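Local structure of FAD-binding PCMH-type domain-containing protein (Gibberella zeae, 6YJO) at residues I157-C162 / Q322-Y327; F244-D249 / T299-L304; A261-A266 / K415-Q420; L273-Y278 / Q284-V289. The protein binds FAD covalently and probably acts as an oxygen-dependent oxidoreductase on oligosaccharides. All coordinates share one frame; numbering follows the deposited sequence.

Overall arrangement
Contacts 2, 3 and 4 belong to one seven-stranded antiparallel sheet, whereas contact 1 lies at the flavin. Contact 4 pairs two central strands through backbone and side-chain hydrogen bonds. Contacts 2 and 3 pack helices 294-308 and 252-268 against strands of that sheet through small buried patches, apolar in contact 2 and mixed with a glutamine in contact 3. The same helices touch each other through Leu304 and Phe265. Contact 1 is only partly buried; it sets a flavin-carrying loop against a helix end, and its Tyr327 reaches the hairpin of contact 4 at Gly288. Hydrogen bonding therefore dominates within the sheet, and van der Waals packing dominates on its helix-covered face.

Contact 1: residues I157-C162 / Q322-Y327; sequences IPHGSC and QMLNKY. With FAD (flavin-adenine dinucleotide), chain C.
Ser161 and Tyr327 meet where loop 157-162 passes the end of helix 320-326. Their touch is a van der Waals one, with Ser161 CB 3.5 Å from Tyr327 O, and the small side chain is consistent with so near an approach. The tyrosine ring leads away and sends its hydroxyl to the carbonyl of Gly288 in strand 283-290. One turn back, Leu324 supplies the apolar part: its CD2 branch comes obliquely to 4.1 Å from CE1 of His159, the two side chains crossing at about a right angle.

A hydrogen bond within the loop positions its flavin-binding peptide. With CG between the backbone N and the carbonyl carbon (chi1 52°), the imidazole of His159 can donate from ND1 to Gly160 O at 3.0 Å and 161°. That oxygen lies close to the ring plane and offers a lone pair, fixing the ring's rotation. The same peptide serves the flavin from its other side: its N-H, Ser161 N, donates to FAD O4 at 3.2 Å and 165°, giving His159 a second-shell role. Gly160, whose CA is 3.5 Å from FAD O4, has no side chain to run into the flavin ring at C4.

The last interaction is covalent, Cys162 SG to FAD C6 at 1.8 Å. With a second attachment, through His102, this cysteinyl link makes the doubly tethered flavin site characteristic of berberine bridge enzyme-like oxidases.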
# COMPACT_ATOMS: atom_id res chain seq x y z
N ILE A 157 -8.40 -9.58 -8.27
CA ILE A 157 -8.78 -8.55 -7.31
C ILE A 157 -7.94 -7.31 -7.60
O ILE A 157 -6.86 -7.40 -8.19
CB ILE A 157 -8.58 -9.02 -5.85
CG1 ILE A 157 -7.16 -9.52 -5.62
CG2 ILE A 157 -9.58 -10.12 -5.51
CD1 ILE A 157 -6.94 -10.08 -4.22
N PRO A 158 -8.43 -6.13 -7.21
CA PRO A 158 -7.68 -4.90 -7.49
C PRO A 158 -6.53 -4.73 -6.51
O PRO A 158 -6.70 -4.87 -5.30
CB PRO A 158 -8.73 -3.80 -7.32
CG PRO A 158 -9.71 -4.37 -6.33
CD PRO A 158 -9.74 -5.86 -6.58
N HIS A 159 -5.35 -4.44 -7.05
CA HIS A 159 -4.15 -4.27 -6.23
C HIS A 159 -3.14 -3.44 -7.00
O HIS A 159 -3.38 -3.03 -8.14
CB HIS A 159 -3.58 -5.63 -5.83
CG HIS A 159 -3.37 -6.56 -6.98
ND1 HIS A 159 -2.51 -6.26 -8.02
CD2 HIS A 159 -3.91 -7.76 -7.27
CE1 HIS A 159 -2.54 -7.25 -8.90
NE2 HIS A 159 -3.38 -8.17 -8.47
N GLY A 160 -1.98 -3.21 -6.38
CA GLY A 160 -0.96 -2.35 -6.93
C GLY A 160 -0.12 -3.01 -8.00
O GLY A 160 -0.31 -4.18 -8.36
N SER A 161 0.85 -2.24 -8.50
CA SER A 161 1.63 -2.67 -9.66
C SER A 161 2.77 -3.60 -9.29
O SER A 161 3.20 -4.41 -10.12
CB SER A 161 2.19 -1.44 -10.39
OG SER A 161 1.22 -0.41 -10.49
N CYS A 162 3.28 -3.51 -8.06
CA CYS A 162 4.45 -4.29 -7.67
C CYS A 162 4.04 -5.72 -7.35
O CYS A 162 3.28 -5.94 -6.40
CB CYS A 162 5.13 -3.66 -6.46
SG CYS A 162 5.54 -1.93 -6.71
N GLN A 322 -0.97 -9.44 -19.30
CA GLN A 322 -0.01 -8.65 -20.05
C GLN A 322 0.15 -7.26 -19.44
O GLN A 322 1.28 -6.76 -19.30
CB GLN A 322 -0.45 -8.56 -21.52
CG GLN A 322 0.68 -8.40 -22.51
CD GLN A 322 0.27 -8.79 -23.92
OE1 GLN A 322 -0.91 -8.97 -24.20
NE2 GLN A 322 1.25 -8.94 -24.80
N MET A 323 -0.96 -6.63 -19.05
CA MET A 323 -0.88 -5.31 -18.45
C MET A 323 -0.16 -5.34 -17.11
O MET A 323 0.61 -4.43 -16.79
CB MET A 323 -2.29 -4.72 -18.30
CG MET A 323 -2.35 -3.40 -17.53
SD MET A 323 -2.36 -3.58 -15.72
CE MET A 323 -3.73 -4.71 -15.47
N LEU A 324 -0.41 -6.38 -16.30
CA LEU A 324 0.29 -6.49 -15.03
C LEU A 324 1.78 -6.68 -15.22
O LEU A 324 2.58 -6.21 -14.40
CB LEU A 324 -0.30 -7.65 -14.21
CG LEU A 324 -1.76 -7.49 -13.76
CD1 LEU A 324 -2.24 -8.74 -13.05
CD2 LEU A 324 -1.93 -6.26 -12.87
N ASN A 325 2.19 -7.36 -16.30
CA ASN A 325 3.61 -7.52 -16.59
C ASN A 325 4.23 -6.22 -17.10
O ASN A 325 5.39 -5.93 -16.80
CB ASN A 325 3.83 -8.64 -17.60
CG ASN A 325 3.96 -10.00 -16.94
OD1 ASN A 325 4.89 -10.23 -16.16
ND2 ASN A 325 3.06 -10.91 -17.28
N LYS A 326 3.48 -5.43 -17.87
CA LYS A 326 4.04 -4.20 -18.41
C LYS A 326 4.34 -3.18 -17.32
O LYS A 326 5.24 -2.35 -17.47
CB LYS A 326 3.10 -3.59 -19.45
CG LYS A 326 3.59 -2.25 -20.01
CD LYS A 326 3.12 -2.03 -21.45
CE LYS A 326 3.65 -0.71 -22.01
NZ LYS A 326 3.16 0.47 -21.23
N TYR A 327 3.59 -3.24 -16.21
CA TYR A 327 3.76 -2.31 -15.11
C TYR A 327 4.40 -2.96 -13.89
O TYR A 327 4.47 -2.33 -12.83
CB TYR A 327 2.40 -1.69 -14.73
CG TYR A 327 1.95 -0.60 -15.67
CD1 TYR A 327 2.69 0.56 -15.82
CD2 TYR A 327 0.77 -0.73 -16.40
CE1 TYR A 327 2.27 1.57 -16.67
CE2 TYR A 327 0.34 0.27 -17.25
CZ TYR A 327 1.10 1.41 -17.38
OH TYR A 327 0.69 2.42 -18.22
PA FAD C . 5.34 -5.90 5.21
O1A FAD C . 6.53 -5.14 5.66
O2A FAD C . 5.49 -7.42 5.34
O5B FAD C . 4.05 -5.41 5.97
C5B FAD C . 3.73 -4.01 6.08
C4B FAD C . 2.81 -3.80 7.25
O4B FAD C . 1.81 -4.85 7.27
C3B FAD C . 3.50 -3.85 8.61
O3B FAD C . 2.87 -2.96 9.53
C2B FAD C . 3.32 -5.31 9.01
O2B FAD C . 3.38 -5.49 10.42
C1B FAD C . 1.92 -5.58 8.48
N9A FAD C . 1.64 -6.98 8.22
C8A FAD C . 2.24 -7.81 7.30
N7A FAD C . 1.79 -9.03 7.30
C5A FAD C . 0.81 -9.02 8.29
C6A FAD C . -0.05 -10.02 8.78
N6A FAD C . -0.07 -11.28 8.33
N1A FAD C . -0.90 -9.68 9.77
C2A FAD C . -0.89 -8.43 10.22
N3A FAD C . -0.12 -7.40 9.84
C4A FAD C . 0.71 -7.77 8.86
N1 FAD C . 1.11 0.43 -2.57
C2 FAD C . 0.04 0.81 -3.33
O2 FAD C . -1.02 1.20 -2.82
N3 FAD C . 0.14 0.77 -4.71
C4 FAD C . 1.24 0.37 -5.44
O4 FAD C . 1.21 0.38 -6.67
C4X FAD C . 2.36 -0.04 -4.62
N5 FAD C . 3.45 -0.43 -5.22
C5X FAD C . 4.52 -0.82 -4.44
C6 FAD C . 5.70 -1.22 -5.05
C7 FAD C . 6.80 -1.65 -4.31
C7M FAD C . 8.04 -2.10 -5.03
C8 FAD C . 6.74 -1.62 -2.91
C8M FAD C . 7.90 -2.06 -2.07
C9 FAD C . 5.57 -1.20 -2.29
C9A FAD C . 4.47 -0.80 -3.04
N10 FAD C . 3.27 -0.37 -2.43
C10 FAD C . 2.20 0.03 -3.19
C1' FAD C . 3.16 -0.29 -0.97
C2' FAD C . 2.54 -1.52 -0.32
O2' FAD C . 1.12 -1.51 -0.50
C3' FAD C . 2.85 -1.50 1.17
O3' FAD C . 4.27 -1.39 1.32
C4' FAD C . 2.38 -2.72 1.94
O4' FAD C . 1.81 -2.33 3.19
C5' FAD C . 3.51 -3.69 2.17
O5' FAD C . 2.97 -4.97 2.57
P FAD C . 3.91 -6.21 2.74
O1P FAD C . 3.16 -7.32 3.50
O2P FAD C . 4.49 -6.58 1.43
O3P FAD C . 5.04 -5.58 3.69

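Contact 2: residues F244-D249 / T299-L304; sequences FSIELD and TALRPL
Leu301 reaches from helix 294-308 to Phe244 and Ile246 on strand 242-248, and a single methyl does the touching on the helix side. Its CD1 sits over one face of the Phe244 ring, 4.2 Å from Phe244 CD2, so the branch rests on the flat of the aromatic group. The same methyl comes to 4.3 Å from Ile246 CD1, bridging two residues that lie two apart on the strand and project to the same side. Leu301 CG stands anti to the carbonyl carbon, beside the backbone N (chi1 -76°), and the extended second torsion (176°) carries CD1 forward to the sheet. A flat ring and two branched aliphatic chains suit this buried, wholly apolar place.

Beyond this patch the contact is loose. The nearest CA atoms, those of Ile246 and Leu301, are 10.5 Å apart, so side chains alone span the gap. Leu304 points toward the strand but packs on Met262 and Phe265 of helix 252-268 and on Met275 of strand 273-280. Arg302 and Pro303 are exposed on the helix. On the strand, Ser245 looks the other way and bonds Thr314 through its hydroxyl, while Glu247 extends into the open. Such a division between apolar and polar residues marks an amphipathic helix laid on one face of an antiparallel sheet, here the seven-stranded sheet that in berberine bridge enzyme-like proteins probably forms the substrate domain.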
# COMPACT_ATOMS: atom_id res chain seq x y z
N PHE A 244 -1.33 2.67 -21.60
CA PHE A 244 -0.93 3.82 -22.40
C PHE A 244 0.06 4.68 -21.64
O PHE A 244 0.11 4.67 -20.41
CB PHE A 244 -2.15 4.67 -22.82
CG PHE A 244 -2.90 5.28 -21.66
CD1 PHE A 244 -3.88 4.56 -20.99
CD2 PHE A 244 -2.66 6.59 -21.26
CE1 PHE A 244 -4.58 5.13 -19.94
CE2 PHE A 244 -3.35 7.15 -20.21
CZ PHE A 244 -4.32 6.42 -19.55
N SER A 245 0.87 5.42 -22.40
CA SER A 245 1.73 6.47 -21.88
C SER A 245 1.58 7.72 -22.74
O SER A 245 1.30 7.63 -23.94
CB SER A 245 3.21 6.04 -21.85
OG SER A 245 3.78 6.09 -23.14
N ILE A 246 1.75 8.88 -22.11
CA ILE A 246 1.86 10.17 -22.79
C ILE A 246 3.10 10.84 -22.23
O ILE A 246 3.13 11.20 -21.05
CB ILE A 246 0.62 11.06 -22.60
CG1 ILE A 246 -0.65 10.39 -23.12
CG2 ILE A 246 0.85 12.40 -23.27
CD1 ILE A 246 -1.61 9.96 -22.02
N GLU A 247 4.12 11.03 -23.07
CA GLU A 247 5.35 11.68 -22.66
C GLU A 247 5.22 13.19 -22.82
O GLU A 247 4.68 13.68 -23.81
CB GLU A 247 6.53 11.16 -23.47
CG GLU A 247 6.67 9.64 -23.45
CD GLU A 247 7.89 9.17 -24.23
OE1 GLU A 247 8.63 10.03 -24.75
OE2 GLU A 247 8.10 7.95 -24.31
N LEU A 248 5.74 13.92 -21.84
CA LEU A 248 5.66 15.38 -21.83
C LEU A 248 6.98 15.96 -21.35
O LEU A 248 7.83 15.26 -20.79
CB LEU A 248 4.53 15.88 -20.92
CG LEU A 248 3.11 15.46 -21.30
CD1 LEU A 248 2.59 14.41 -20.33
CD2 LEU A 248 2.20 16.68 -21.33
N ASP A 249 7.15 17.26 -21.60
CA ASP A 249 8.27 18.04 -21.06
C ASP A 249 7.74 19.44 -20.71
O ASP A 249 7.94 20.42 -21.44
CB ASP A 249 9.44 18.10 -22.04
CG ASP A 249 10.65 18.79 -21.45
OD1 ASP A 249 10.75 18.85 -20.21
OD2 ASP A 249 11.48 19.30 -22.23
N THR A 299 -11.30 8.39 -27.26
CA THR A 299 -12.40 9.30 -26.97
C THR A 299 -12.38 9.74 -25.51
O THR A 299 -12.76 10.88 -25.20
CB THR A 299 -13.73 8.64 -27.31
OG1 THR A 299 -13.77 7.32 -26.73
CG2 THR A 299 -13.92 8.55 -28.81
N ALA A 300 -11.96 8.87 -24.60
CA ALA A 300 -11.92 9.24 -23.18
C ALA A 300 -10.84 10.28 -22.91
O ALA A 300 -11.02 11.17 -22.08
CB ALA A 300 -11.68 8.00 -22.32
N LEU A 301 -9.71 10.18 -23.61
CA LEU A 301 -8.59 11.09 -23.39
C LEU A 301 -8.73 12.41 -24.13
O LEU A 301 -8.04 13.37 -23.79
CB LEU A 301 -7.28 10.42 -23.81
CG LEU A 301 -6.71 9.38 -22.85
CD1 LEU A 301 -5.46 8.74 -23.45
CD2 LEU A 301 -6.40 10.00 -21.50
N ARG A 302 -9.60 12.47 -25.14
CA ARG A 302 -9.70 13.66 -25.98
C ARG A 302 -9.82 14.96 -25.19
O ARG A 302 -9.12 15.93 -25.53
CB ARG A 302 -10.88 13.50 -26.95
CG ARG A 302 -10.81 14.44 -28.15
CD ARG A 302 -11.93 14.20 -29.16
NE ARG A 302 -12.07 12.79 -29.54
CZ ARG A 302 -11.17 12.10 -30.24
NH1 ARG A 302 -10.04 12.68 -30.65
NH2 ARG A 302 -11.39 10.83 -30.53
N PRO A 303 -10.65 15.06 -24.15
CA PRO A 303 -10.75 16.35 -23.44
C PRO A 303 -9.47 16.72 -22.70
O PRO A 303 -9.10 17.90 -22.69
CB PRO A 303 -11.92 16.13 -22.47
CG PRO A 303 -12.64 14.90 -22.96
CD PRO A 303 -11.57 14.05 -23.58
N LEU A 304 -8.78 15.75 -22.09
CA LEU A 304 -7.54 16.06 -21.39
C LEU A 304 -6.42 16.38 -22.37
O LEU A 304 -5.69 17.37 -22.20
CB LEU A 304 -7.15 14.90 -20.48
CG LEU A 304 -5.76 14.95 -19.85
CD1 LEU A 304 -5.56 16.23 -19.04
CD2 LEU A 304 -5.53 13.73 -18.97

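Contact 3: residues A261-A266 / K415-Q420; sequences AMQKFA and KLLLWQ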
# COMPACT_ATOMS: atom_id res chain seq x y z
N ALA A 261 -5.58 20.91 -15.37
CA ALA A 261 -6.42 20.23 -16.35
C ALA A 261 -6.66 18.78 -15.96
O ALA A 261 -7.71 18.21 -16.28
CB ALA A 261 -5.78 20.31 -17.73
N MET A 262 -5.70 18.16 -15.25
CA MET A 262 -5.86 16.77 -14.85
C MET A 262 -6.85 16.63 -13.70
O MET A 262 -7.59 15.64 -13.64
CB MET A 262 -4.51 16.18 -14.44
CG MET A 262 -3.77 15.50 -15.57
SD MET A 262 -2.23 14.74 -15.01
CE MET A 262 -2.85 13.53 -13.85
N GLN A 263 -6.87 17.59 -12.78
CA GLN A 263 -7.88 17.58 -11.72
C GLN A 263 -9.28 17.54 -12.31
O GLN A 263 -10.12 16.74 -11.90
CB GLN A 263 -7.73 18.81 -10.82
CG GLN A 263 -6.33 19.01 -10.25
CD GLN A 263 -6.34 19.90 -9.02
OE1 GLN A 263 -5.98 19.47 -7.92
NE2 GLN A 263 -6.74 21.16 -9.20
N LYS A 264 -9.55 18.41 -13.29
CA LYS A 264 -10.85 18.43 -13.94
C LYS A 264 -11.15 17.08 -14.59
O LYS A 264 -12.25 16.54 -14.46
CB LYS A 264 -10.90 19.55 -14.98
CG LYS A 264 -10.56 20.93 -14.43
CD LYS A 264 -10.19 21.91 -15.55
CE LYS A 264 -11.41 22.32 -16.37
NZ LYS A 264 -11.20 23.62 -17.05
N PHE A 265 -10.16 16.52 -15.29
CA PHE A 265 -10.35 15.24 -15.96
C PHE A 265 -10.55 14.11 -14.96
O PHE A 265 -11.24 13.13 -15.27
CB PHE A 265 -9.15 14.95 -16.86
CG PHE A 265 -9.34 13.77 -17.76
CD1 PHE A 265 -10.27 13.81 -18.79
CD2 PHE A 265 -8.59 12.62 -17.59
CE1 PHE A 265 -10.44 12.73 -19.62
CE2 PHE A 265 -8.76 11.54 -18.42
CZ PHE A 265 -9.69 11.59 -19.44
N ALA A 266 -9.96 14.22 -13.77
CA ALA A 266 -10.15 13.20 -12.75
C ALA A 266 -11.59 13.15 -12.25
O ALA A 266 -12.01 12.13 -11.70
CB ALA A 266 -9.20 13.44 -11.57
N LYS A 415 -11.04 12.05 -0.78
CA LYS A 415 -9.90 12.68 -1.43
C LYS A 415 -9.93 12.39 -2.93
O LYS A 415 -10.53 11.42 -3.40
CB LYS A 415 -8.59 12.18 -0.83
CG LYS A 415 -8.50 12.32 0.69
CD LYS A 415 -8.74 13.76 1.15
CE LYS A 415 -8.59 13.90 2.66
NZ LYS A 415 -9.56 13.04 3.40
N LEU A 416 -9.27 13.26 -3.69
CA LEU A 416 -9.23 13.14 -5.14
C LEU A 416 -7.90 12.63 -5.68
O LEU A 416 -7.89 11.88 -6.66
CB LEU A 416 -9.54 14.48 -5.80
CG LEU A 416 -9.53 14.52 -7.33
CD1 LEU A 416 -10.64 13.65 -7.90
CD2 LEU A 416 -9.65 15.95 -7.82
N LEU A 417 -6.78 12.99 -5.05
CA LEU A 417 -5.45 12.74 -5.58
C LEU A 417 -4.61 11.98 -4.58
O LEU A 417 -4.61 12.30 -3.39
CB LEU A 417 -4.76 14.05 -5.95
CG LEU A 417 -5.50 14.94 -6.96
CD1 LEU A 417 -4.78 16.27 -7.13
CD2 LEU A 417 -5.67 14.22 -8.30
N LEU A 418 -3.88 10.97 -5.07
CA LEU A 418 -2.97 10.17 -4.26
C LEU A 418 -1.55 10.49 -4.70
O LEU A 418 -1.07 9.96 -5.71
CB LEU A 418 -3.27 8.68 -4.38
CG LEU A 418 -2.21 7.74 -3.81
CD1 LEU A 418 -2.01 8.01 -2.32
CD2 LEU A 418 -2.56 6.28 -4.06
N TRP A 419 -0.87 11.35 -3.94
CA TRP A 419 0.51 11.70 -4.23
C TRP A 419 1.46 10.71 -3.59
O TRP A 419 1.22 10.24 -2.47
CB TRP A 419 0.83 13.10 -3.72
CG TRP A 419 -0.08 14.19 -4.21
CD1 TRP A 419 -1.42 14.30 -4.01
CD2 TRP A 419 0.31 15.36 -4.95
NE1 TRP A 419 -1.90 15.45 -4.60
CE2 TRP A 419 -0.86 16.12 -5.18
CE3 TRP A 419 1.53 15.83 -5.45
CZ2 TRP A 419 -0.84 17.32 -5.89
CZ3 TRP A 419 1.54 17.02 -6.15
CH2 TRP A 419 0.37 17.75 -6.36
N GLN A 420 2.54 10.39 -4.29
CA GLN A 420 3.67 9.70 -3.69
C GLN A 420 4.94 10.44 -4.06
O GLN A 420 5.17 10.75 -5.23
CB GLN A 420 3.76 8.24 -4.13
CG GLN A 420 4.76 7.44 -3.30
CD GLN A 420 4.97 6.03 -3.80
OE1 GLN A 420 5.60 5.21 -3.13
NE2 GLN A 420 4.47 5.74 -5.00
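The flat amide of Gln263 meets Leu417 at its oxygen end: OE1 lies 3.5 Å from Leu417 CD1, and the two side chains cross at about a right angle. The same oxygen accepts a hydrogen bond from the backbone N of Leu355; the bond helps fix which way the buried amide is turned, while the leucine methyl packs against its oxygen. The Gln263 chain, extended beyond CG, carries the amide from the helix to that partner.

One turn on, the packing is purely apolar. Ala266 CB touches Leu416 CD1 at 3.9 Å, and the small alanine leaves room for the branched leucine beside helix 252-268. With CG anti to the backbone N (chi1 180°), the fork of Leu416 faces the helix: CD1 meets the alanine and CD2 lies 4.2 Å from Gln263 O. Two consecutive residues can both point at the helix because Leu416 and Leu417 together face Thr352 of strand 346-352, a classic beta bulge.

The chemistry implies that shape, rather than polar bonding between the segments, fits helix 252-268 to the start of strand 417-423, with the buried glutamine oxygen satisfied by a third part of the chain.

Contact 4: residues L273-Y278 / Q284-V289; sequences LNMQIY and QTIQGV
Gln276 and Gln287 lie side by side across the two strands, pointing the same way, with their amide planes 30° apart. Gln287 NE2 donates to Gln276 OE1 at 3.0 Å and 164°, meeting a lone pair in the carbonyl plane while the acceptor lies in the amide plane of Gln287. Both chains are extended beyond CG; in both, CG sits between the backbone N and the carbonyl carbon (chi1 65° in Gln287), and the matching shapes bring the amides level. The other end of the Gln276 amide, NE2, bonds Asp385 OD1, so this buried group is held at both its oxygen and its nitrogen; glutamine suits a place that needs a donor and an acceptor.

The opposite face of the sheet is apolar. Ile277 and Ile286 cross obliquely as a non-hydrogen-bonded pair, CG1 to CG1 at 3.8 Å, and Met275 lays SD 3.8 Å from Ile286 CG2. Met262 of helix 252-268 covers all three. Strands 273-280 and 283-290 form an antiparallel beta hairpin in the middle of the seven-stranded sheet, with the flavin on the glutamine side, about 7 Å from the Gln276 side chain at the nearest atoms.

Met275 pairs with Gly288, whose bare CA approaches Asn274 O to 3.0 Å in a CA-H...O contact. Next to it, Asn274 O accepts a hydrogen bond from Val289 N at 2.8 Å; Asn274 ND2 gives Val289 O a weak bond, its stronger partner being Thr182. Toward the turn, the edge of the Tyr278 ring lies near Thr285 N, which donates to Tyr278 O at 2.9 Å.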
# COMPACT_ATOMS: atom_id res chain seq x y z
N LEU A 273 -11.28 4.14 -16.96
CA LEU A 273 -9.99 4.79 -17.16
C LEU A 273 -9.25 4.91 -15.83
O LEU A 273 -9.82 5.36 -14.83
CB LEU A 273 -10.20 6.18 -17.78
CG LEU A 273 -8.96 7.03 -18.04
CD1 LEU A 273 -8.08 6.43 -19.13
CD2 LEU A 273 -9.39 8.44 -18.42
N ASN A 274 -7.98 4.50 -15.83
CA ASN A 274 -7.11 4.57 -14.66
C ASN A 274 -5.84 5.31 -15.05
O ASN A 274 -5.22 4.98 -16.07
CB ASN A 274 -6.78 3.17 -14.14
CG ASN A 274 -8.02 2.40 -13.71
OD1 ASN A 274 -8.36 2.37 -12.53
ND2 ASN A 274 -8.70 1.78 -14.67
N MET A 275 -5.44 6.29 -14.25
CA MET A 275 -4.37 7.20 -14.66
C MET A 275 -3.52 7.62 -13.48
O MET A 275 -4.00 7.70 -12.34
CB MET A 275 -4.95 8.45 -15.33
CG MET A 275 -4.12 8.97 -16.49
SD MET A 275 -5.00 10.21 -17.45
CE MET A 275 -4.73 11.66 -16.44
N GLN A 276 -2.24 7.88 -13.76
CA GLN A 276 -1.33 8.59 -12.87
C GLN A 276 -0.40 9.42 -13.74
O GLN A 276 -0.34 9.25 -14.96
CB GLN A 276 -0.56 7.62 -11.96
CG GLN A 276 0.71 7.03 -12.58
CD GLN A 276 1.40 6.01 -11.69
OE1 GLN A 276 2.37 5.37 -12.11
NE2 GLN A 276 0.92 5.85 -10.46
N ILE A 277 0.34 10.34 -13.11
CA ILE A 277 1.38 11.10 -13.79
C ILE A 277 2.67 10.98 -13.01
O ILE A 277 2.76 11.45 -11.87
CB ILE A 277 1.00 12.58 -13.99
CG1 ILE A 277 2.16 13.31 -14.69
CG2 ILE A 277 0.68 13.25 -12.66
CD1 ILE A 277 1.85 14.73 -15.09
N TYR A 278 3.68 10.37 -13.63
CA TYR A 278 5.04 10.41 -13.12
C TYR A 278 5.65 11.78 -13.42
O TYR A 278 5.63 12.24 -14.56
CB TYR A 278 5.87 9.31 -13.78
CG TYR A 278 7.37 9.48 -13.67
CD1 TYR A 278 8.06 10.35 -14.51
CD2 TYR A 278 8.11 8.75 -12.75
CE1 TYR A 278 9.43 10.50 -14.42
CE2 TYR A 278 9.48 8.89 -12.65
CZ TYR A 278 10.13 9.77 -13.49
OH TYR A 278 11.50 9.92 -13.40
N GLN A 284 8.04 14.54 -17.58
CA GLN A 284 6.83 13.93 -17.05
C GLN A 284 6.34 12.83 -17.98
O GLN A 284 6.71 12.77 -19.16
CB GLN A 284 5.72 14.98 -16.87
CG GLN A 284 6.05 16.11 -15.91
CD GLN A 284 7.05 17.09 -16.49
OE1 GLN A 284 7.19 17.20 -17.71
NE2 GLN A 284 7.76 17.81 -15.62
N THR A 285 5.50 11.95 -17.43
CA THR A 285 4.88 10.88 -18.21
C THR A 285 3.52 10.58 -17.60
O THR A 285 3.44 10.06 -16.49
CB THR A 285 5.74 9.63 -18.24
OG1 THR A 285 7.01 9.91 -18.85
CG2 THR A 285 5.04 8.51 -19.02
N ILE A 286 2.45 10.89 -18.34
CA ILE A 286 1.11 10.46 -17.96
C ILE A 286 0.91 9.04 -18.48
O ILE A 286 1.03 8.79 -19.69
CB ILE A 286 0.04 11.41 -18.51
CG1 ILE A 286 0.12 12.76 -17.79
CG2 ILE A 286 -1.36 10.81 -18.33
CD1 ILE A 286 -0.78 13.83 -18.36
N GLN A 287 0.62 8.11 -17.58
CA GLN A 287 0.52 6.70 -17.91
C GLN A 287 -0.62 6.07 -17.11
O GLN A 287 -0.87 6.46 -15.96
CB GLN A 287 1.84 5.97 -17.61
CG GLN A 287 2.21 5.95 -16.12
CD GLN A 287 3.67 5.60 -15.87
OE1 GLN A 287 4.48 5.58 -16.80
NE2 GLN A 287 4.01 5.32 -14.62
N GLY A 288 -1.28 5.09 -17.70
CA GLY A 288 -2.39 4.44 -17.03
C GLY A 288 -2.88 3.24 -17.79
O GLY A 288 -2.18 2.68 -18.64
N VAL A 289 -4.12 2.83 -17.48
CA VAL A 289 -4.74 1.66 -18.08
C VAL A 289 -6.21 1.96 -18.35
O VAL A 289 -6.92 2.46 -17.47
CB VAL A 289 -4.62 0.41 -17.18
CG1 VAL A 289 -5.41 -0.75 -17.79
CG2 VAL A 289 -3.16 0.02 -16.98